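Local atomic coordinates of oxalate oxidase 1 (Hordeum vulgare, PDB entry 1FI2), a protein that oxidises oxalate with molecular oxygen at a manganese centre, releasing hydrogen peroxide and carbon dioxide, and also has superoxide dismutase activity. Residues N75-A80 and A147-S152; G97-G102 and E127-P132. One frame throughout, in Å; residues are numbered along the deposited sequence.

Interaction 1: N75-A80 and A147-S152; sequences NRVDFA and AYMVVS
Asn75 to Phe79 pair with Val151 to Ala147 as antiparallel neighbours, axes 4.6 Å apart, in one sheet of the cupin beta-jellyroll. Asn75 and Val151, Val77 and Met149, and Phe79 and Ala147 form hydrogen-bonded pairs, six bonds in all; Phe79 N to Ala147 O, at 2.8 Å, is the shortest. Between them, Arg76 with Val150 and Asp78 with Tyr148 are non-hydrogen-bonded pairs.

On the face of Arg76 and Tyr148, the long flat-ended arginine suits its place: its guanidinium lies flat on the tyrosine ring, planes 4° apart, with Arg76 CZ 3.9 Å from the ring centroid, a cation-pi stack. An extended chain from CG to NE carries it there. Asp78, two residues on, receives Arg76 NE at OD2 (3.0 Å) and NH2 at the syn lone pair of OD1, a side-on salt bridge that fixes the rotation of the guanidinium. Gly46 N also bonds Asp78 OD2, and Arg76 NH1 reaches Leu42 O. An alanine in place of Arg76 would probably leave the Asp78 carboxylate without its cationic mate and one face of Tyr148 without its stacked cover.

The other face is mostly apolar and turns inward, where Phe79, Ala147 and Met149 pack on Leu104; Val77 also lies on it, and Asn75, an oxalate-binding residue, is its polar member, beside Val151, whose side chain touches the manganese ligand Glu95. Met149 SD lies at the edge of the Phe79 ring, a Met-aromatic contact, and the flexible thioether chain ends with Met149 CE pressed against Val77 CG2 at 3.5 Å.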
loop_
_atom_site.group_PDB
_atom_site.type_symbol
_atom_site.label_atom_id
_atom_site.label_comp_id
_atom_site.label_asym_id
_atom_site.label_seq_id
_atom_site.Cartn_x
_atom_site.Cartn_y
_atom_site.Cartn_z
ATOM N N ASN A 75 13.815 -14.929 11.613
ATOM C CA ASN A 75 13.804 -16.034 12.567
ATOM C C ASN A 75 14.885 -17.041 12.177
ATOM O O ASN A 75 15.379 -17.018 11.054
ATOM C CB ASN A 75 12.451 -16.676 12.733
ATOM C CG ASN A 75 11.883 -17.616 11.719
ATOM O OD1 ASN A 75 10.645 -17.707 11.607
ATOM N ND2 ASN A 75 12.689 -18.354 10.966
ATOM N N ARG A 76 15.246 -17.882 13.133
ATOM C CA ARG A 76 16.217 -18.948 12.909
ATOM C C ARG A 76 15.533 -20.286 13.160
ATOM O O ARG A 76 14.633 -20.364 14.004
ATOM C CB ARG A 76 17.413 -18.768 13.844
ATOM C CG ARG A 76 18.326 -19.978 13.939
ATOM C CD ARG A 76 19.496 -19.723 14.887
ATOM N NE ARG A 76 20.332 -20.913 14.981
ATOM C CZ ARG A 76 21.651 -20.953 15.110
ATOM N NH1 ARG A 76 22.368 -19.842 15.165
ATOM N NH2 ARG A 76 22.262 -22.131 15.175
ATOM N N VAL A 77 15.799 -21.294 12.328
ATOM C CA VAL A 77 15.227 -22.619 12.561
ATOM C C VAL A 77 16.356 -23.653 12.564
ATOM O O VAL A 77 17.167 -23.698 11.640
ATOM C CB VAL A 77 14.153 -23.046 11.549
ATOM C CG1 VAL A 77 13.479 -24.339 11.994
ATOM C CG2 VAL A 77 13.081 -21.981 11.343
ATOM N N ASP A 78 16.425 -24.440 13.633
ATOM C CA ASP A 78 17.424 -25.496 13.774
ATOM C C ASP A 78 16.742 -26.855 13.650
ATOM O O ASP A 78 15.596 -27.012 14.066
ATOM C CB ASP A 78 18.155 -25.405 15.113
ATOM C CG ASP A 78 19.029 -24.168 15.207
ATOM O OD1 ASP A 78 20.155 -24.200 14.670
ATOM O OD2 ASP A 78 18.584 -23.173 15.808
ATOM N N PHE A 79 17.407 -27.815 13.006
ATOM C CA PHE A 79 16.815 -29.112 12.739
ATOM C C PHE A 79 17.688 -30.308 13.119
ATOM O O PHE A 79 18.800 -30.443 12.608
ATOM C CB PHE A 79 16.538 -29.270 11.239
ATOM C CG PHE A 79 15.715 -28.272 10.499
ATOM C CD1 PHE A 79 14.392 -28.546 10.167
ATOM C CD2 PHE A 79 16.253 -27.056 10.103
ATOM C CE1 PHE A 79 13.636 -27.622 9.472
ATOM C CE2 PHE A 79 15.499 -26.126 9.417
ATOM C CZ PHE A 79 14.185 -26.414 9.099
ATOM N N ALA A 80 17.128 -31.231 13.897
ATOM C CA ALA A 80 17.829 -32.491 14.179
ATOM C C ALA A 80 17.737 -33.323 12.902
ATOM O O ALA A 80 16.884 -33.036 12.060
ATOM C CB ALA A 80 17.143 -33.219 15.324
ATOM N N ALA A 147 20.968 -29.293 10.996
ATOM C CA ALA A 147 20.951 -28.247 9.977
ATOM C C ALA A 147 20.352 -26.964 10.544
ATOM O O ALA A 147 19.656 -27.027 11.560
ATOM C CB ALA A 147 20.161 -28.698 8.759
ATOM N N TYR A 148 20.667 -25.823 9.929
ATOM C CA TYR A 148 20.034 -24.584 10.394
ATOM C C TYR A 148 19.944 -23.572 9.258
ATOM O O TYR A 148 20.731 -23.586 8.315
ATOM C CB TYR A 148 20.682 -24.036 11.641
ATOM C CG TYR A 148 21.790 -23.026 11.608
ATOM C CD1 TYR A 148 21.521 -21.661 11.551
ATOM C CD2 TYR A 148 23.123 -23.411 11.671
ATOM C CE1 TYR A 148 22.539 -20.723 11.538
ATOM C CE2 TYR A 148 24.153 -22.488 11.656
ATOM C CZ TYR A 148 23.852 -21.145 11.592
ATOM O OH TYR A 148 24.873 -20.219 11.573
ATOM N N MET A 149 18.908 -22.744 9.336
ATOM C CA MET A 149 18.666 -21.694 8.360
ATOM C C MET A 149 18.236 -20.415 9.074
ATOM O O MET A 149 17.768 -20.458 10.213
ATOM C CB MET A 149 17.562 -22.102 7.380
ATOM C CG MET A 149 16.231 -22.391 8.045
ATOM S SD MET A 149 14.934 -22.917 6.917
ATOM C CE MET A 149 13.478 -22.710 7.949
ATOM N N VAL A 150 18.476 -19.274 8.452
ATOM C CA VAL A 150 18.023 -17.974 8.935
ATOM C C VAL A 150 17.187 -17.347 7.818
ATOM O O VAL A 150 17.653 -17.311 6.676
ATOM C CB VAL A 150 19.181 -17.045 9.320
ATOM C CG1 VAL A 150 18.655 -15.670 9.718
ATOM C CG2 VAL A 150 20.023 -17.613 10.458
ATOM N N VAL A 151 15.959 -16.935 8.122
ATOM C CA VAL A 151 15.076 -16.357 7.119
ATOM C C VAL A 151 14.630 -14.949 7.508
ATOM O O VAL A 151 14.633 -14.573 8.680
ATOM C CB VAL A 151 13.830 -17.225 6.861
ATOM C CG1 VAL A 151 14.166 -18.693 6.620
ATOM C CG2 VAL A 151 12.828 -17.115 8.004
ATOM N N SER A 152 14.191 -14.193 6.508
ATOM C CA SER A 152 13.661 -12.855 6.704
ATOM C C SER A 152 12.247 -12.816 6.124
ATOM O O SER A 152 11.900 -13.636 5.278
ATOM C CB SER A 152 14.513 -11.781 6.039
ATOM O OG SER A 152 15.821 -11.738 6.578
#

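Interaction 2: G97-G102 and E127-P132; sequences GMVMKG and ETFVIP
Three backbone hydrogen bonds join the run from Gly97 to Val99 to the antiparallel run from Glu127 to Phe129. Gly97 and Phe129 exchange two, Gly97 N to Phe129 O at 3.0 Å and Phe129 N to Gly97 O at 3.1 Å, and Val99 N gives the third to Glu127 O. Met98 and Thr128 form the non-hydrogen-bonded pair between, where Met98 CA approaches Glu127 O in a weak CA-H...O contact.

The aromatic contact depends on glycine. Gly97 CA stands over one face of the Phe129 ring, 4.1 Å from its centroid and 17° off the normal, a CH-pi contact; a beta carbon at Gly97 would collide with Phe129 CZ. CG of Phe129 is set between its backbone N and carbonyl carbon (chi1 59°), and the ring turns one face to Gly97. In this jellyroll sheet strand 128-131 is an edge strand within the chain, but Thr128 and Phe129 pair with a strand of the second subunit, continuing the sheet across the interface.

Among the apolar contacts, Val99 CG2 nears the edge of the Phe129 ring, which also packs against Glu95, a manganese ligand. On the opposite face of the sheet the methionine bends at its last torsion (chi3 -83°), and Met98 CE meets Thr128 CG2 at 3.8 Å.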
loop_
_atom_site.group_PDB
_atom_site.type_symbol
_atom_site.label_atom_id
_atom_site.label_comp_id
_atom_site.label_asym_id
_atom_site.label_seq_id
_atom_site.Cartn_x
_atom_site.Cartn_y
_atom_site.Cartn_z
ATOM N N GLY A 97 14.891 -16.964 2.609
ATOM C CA GLY A 97 15.843 -17.545 3.548
ATOM C C GLY A 97 17.123 -18.100 2.960
ATOM O O GLY A 97 17.276 -18.255 1.751
ATOM N N MET A 98 18.066 -18.389 3.857
ATOM C CA MET A 98 19.350 -18.955 3.472
ATOM C C MET A 98 19.681 -20.125 4.400
ATOM O O MET A 98 19.537 -19.989 5.613
ATOM C CB MET A 98 20.486 -17.925 3.506
ATOM C CG MET A 98 21.811 -18.540 3.063
ATOM S SD MET A 98 23.219 -17.425 3.184
ATOM C CE MET A 98 23.057 -16.514 1.655
ATOM N N VAL A 99 20.126 -21.238 3.824
ATOM C CA VAL A 99 20.563 -22.363 4.660
ATOM C C VAL A 99 21.990 -22.076 5.116
ATOM O O VAL A 99 22.835 -21.727 4.289
ATOM C CB VAL A 99 20.470 -23.692 3.902
ATOM C CG1 VAL A 99 21.173 -24.831 4.634
ATOM C CG2 VAL A 99 19.004 -24.051 3.686
ATOM N N MET A 100 22.241 -22.192 6.414
ATOM C CA MET A 100 23.573 -21.911 6.936
ATOM C C MET A 100 24.433 -23.156 7.077
ATOM O O MET A 100 25.646 -23.095 6.876
ATOM C CB MET A 100 23.464 -21.170 8.266
ATOM C CG MET A 100 22.892 -19.769 8.177
ATOM S SD MET A 100 23.650 -18.707 6.949
ATOM C CE MET A 100 25.370 -19.211 6.963
ATOM N N LYS A 101 23.811 -24.270 7.448
ATOM C CA LYS A 101 24.550 -25.524 7.577
ATOM C C LYS A 101 23.605 -26.698 7.344
ATOM O O LYS A 101 22.407 -26.590 7.614
ATOM C CB LYS A 101 25.249 -25.616 8.922
ATOM C CG LYS A 101 24.473 -26.190 10.089
ATOM C CD LYS A 101 25.283 -26.140 11.377
ATOM C CE LYS A 101 26.524 -27.002 11.340
ATOM N NZ LYS A 101 26.235 -28.458 11.411
ATOM N N GLY A 102 24.140 -27.800 6.836
ATOM C CA GLY A 102 23.345 -28.996 6.606
ATOM C C GLY A 102 22.658 -29.024 5.252
ATOM O O GLY A 102 22.966 -28.266 4.338
ATOM N N GLU A 127 22.919 -21.462 0.022
ATOM C CA GLU A 127 21.875 -21.437 -1.000
ATOM C C GLU A 127 20.598 -20.844 -0.424
ATOM O O GLU A 127 20.338 -20.970 0.776
ATOM C CB GLU A 127 21.670 -22.843 -1.559
ATOM C CG GLU A 127 22.966 -23.460 -2.089
ATOM C CD GLU A 127 22.698 -24.718 -2.892
ATOM O OE1 GLU A 127 21.965 -25.603 -2.409
ATOM O OE2 GLU A 127 23.212 -24.827 -4.027
ATOM N N THR A 128 19.815 -20.176 -1.265
ATOM C CA THR A 128 18.614 -19.482 -0.806
ATOM C C THR A 128 17.319 -19.959 -1.447
ATOM O O THR A 128 17.306 -20.627 -2.478
ATOM C CB THR A 128 18.753 -17.966 -1.092
ATOM O OG1 THR A 128 19.055 -17.798 -2.483
ATOM C CG2 THR A 128 19.857 -17.326 -0.265
ATOM N N PHE A 129 16.210 -19.578 -0.812
ATOM C CA PHE A 129 14.873 -19.927 -1.260
ATOM C C PHE A 129 13.887 -18.793 -0.976
ATOM O O PHE A 129 14.126 -17.951 -0.111
ATOM C CB PHE A 129 14.376 -21.201 -0.572
ATOM C CG PHE A 129 14.306 -21.164 0.928
ATOM C CD1 PHE A 129 13.194 -20.669 1.586
ATOM C CD2 PHE A 129 15.358 -21.646 1.691
ATOM C CE1 PHE A 129 13.136 -20.644 2.965
ATOM C CE2 PHE A 129 15.311 -21.628 3.074
ATOM C CZ PHE A 129 14.195 -21.121 3.709
ATOM N N VAL A 130 12.766 -18.800 -1.694
ATOM C CA VAL A 130 11.752 -17.763 -1.472
ATOM C C VAL A 130 10.367 -18.391 -1.440
ATOM O O VAL A 130 10.024 -19.266 -2.237
ATOM C CB VAL A 130 11.891 -16.620 -2.484
ATOM C CG1 VAL A 130 11.538 -17.050 -3.894
ATOM C CG2 VAL A 130 11.052 -15.417 -2.062
ATOM N N ILE A 131 9.567 -17.993 -0.451
ATOM C CA ILE A 131 8.219 -18.516 -0.278
ATOM C C ILE A 131 7.194 -17.394 -0.439
ATOM O O ILE A 131 7.060 -16.559 0.455
ATOM C CB ILE A 131 7.983 -19.053 1.154
ATOM C CG1 ILE A 131 9.134 -19.881 1.709
ATOM C CG2 ILE A 131 6.663 -19.815 1.202
ATOM C CD1 ILE A 131 9.329 -21.254 1.127
ATOM N N PRO A 132 6.436 -17.390 -1.523
ATOM C CA PRO A 132 5.421 -16.377 -1.743
ATOM C C PRO A 132 4.405 -16.326 -0.617
ATOM O O PRO A 132 4.002 -17.307 -0.006
ATOM C CB PRO A 132 4.778 -16.742 -3.074
ATOM C CG PRO A 132 5.722 -17.674 -3.740
ATOM C CD PRO A 132 6.509 -18.353 -2.646
#

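After strands 38-39 and 54-59 the chain forms strand 73-79, whose partner, strand 147-153, comes much later; interaction 1 closes the long loop between them. Within that loop lie the manganese ligands His88, His90, Glu95 and His137, and also the whole of interaction 2, where 127-132 returns to 97-102 and closes a shorter loop. The two contacts are thus nested and do not cross. Strands 147-153 and 95-101 lie next to each other, so the contacts share one sheet: Tyr148 probably bonds Met100 and Lys101 at a classic beta bulge, and Met149 packs on Met98. Both contacts also touch the second subunit.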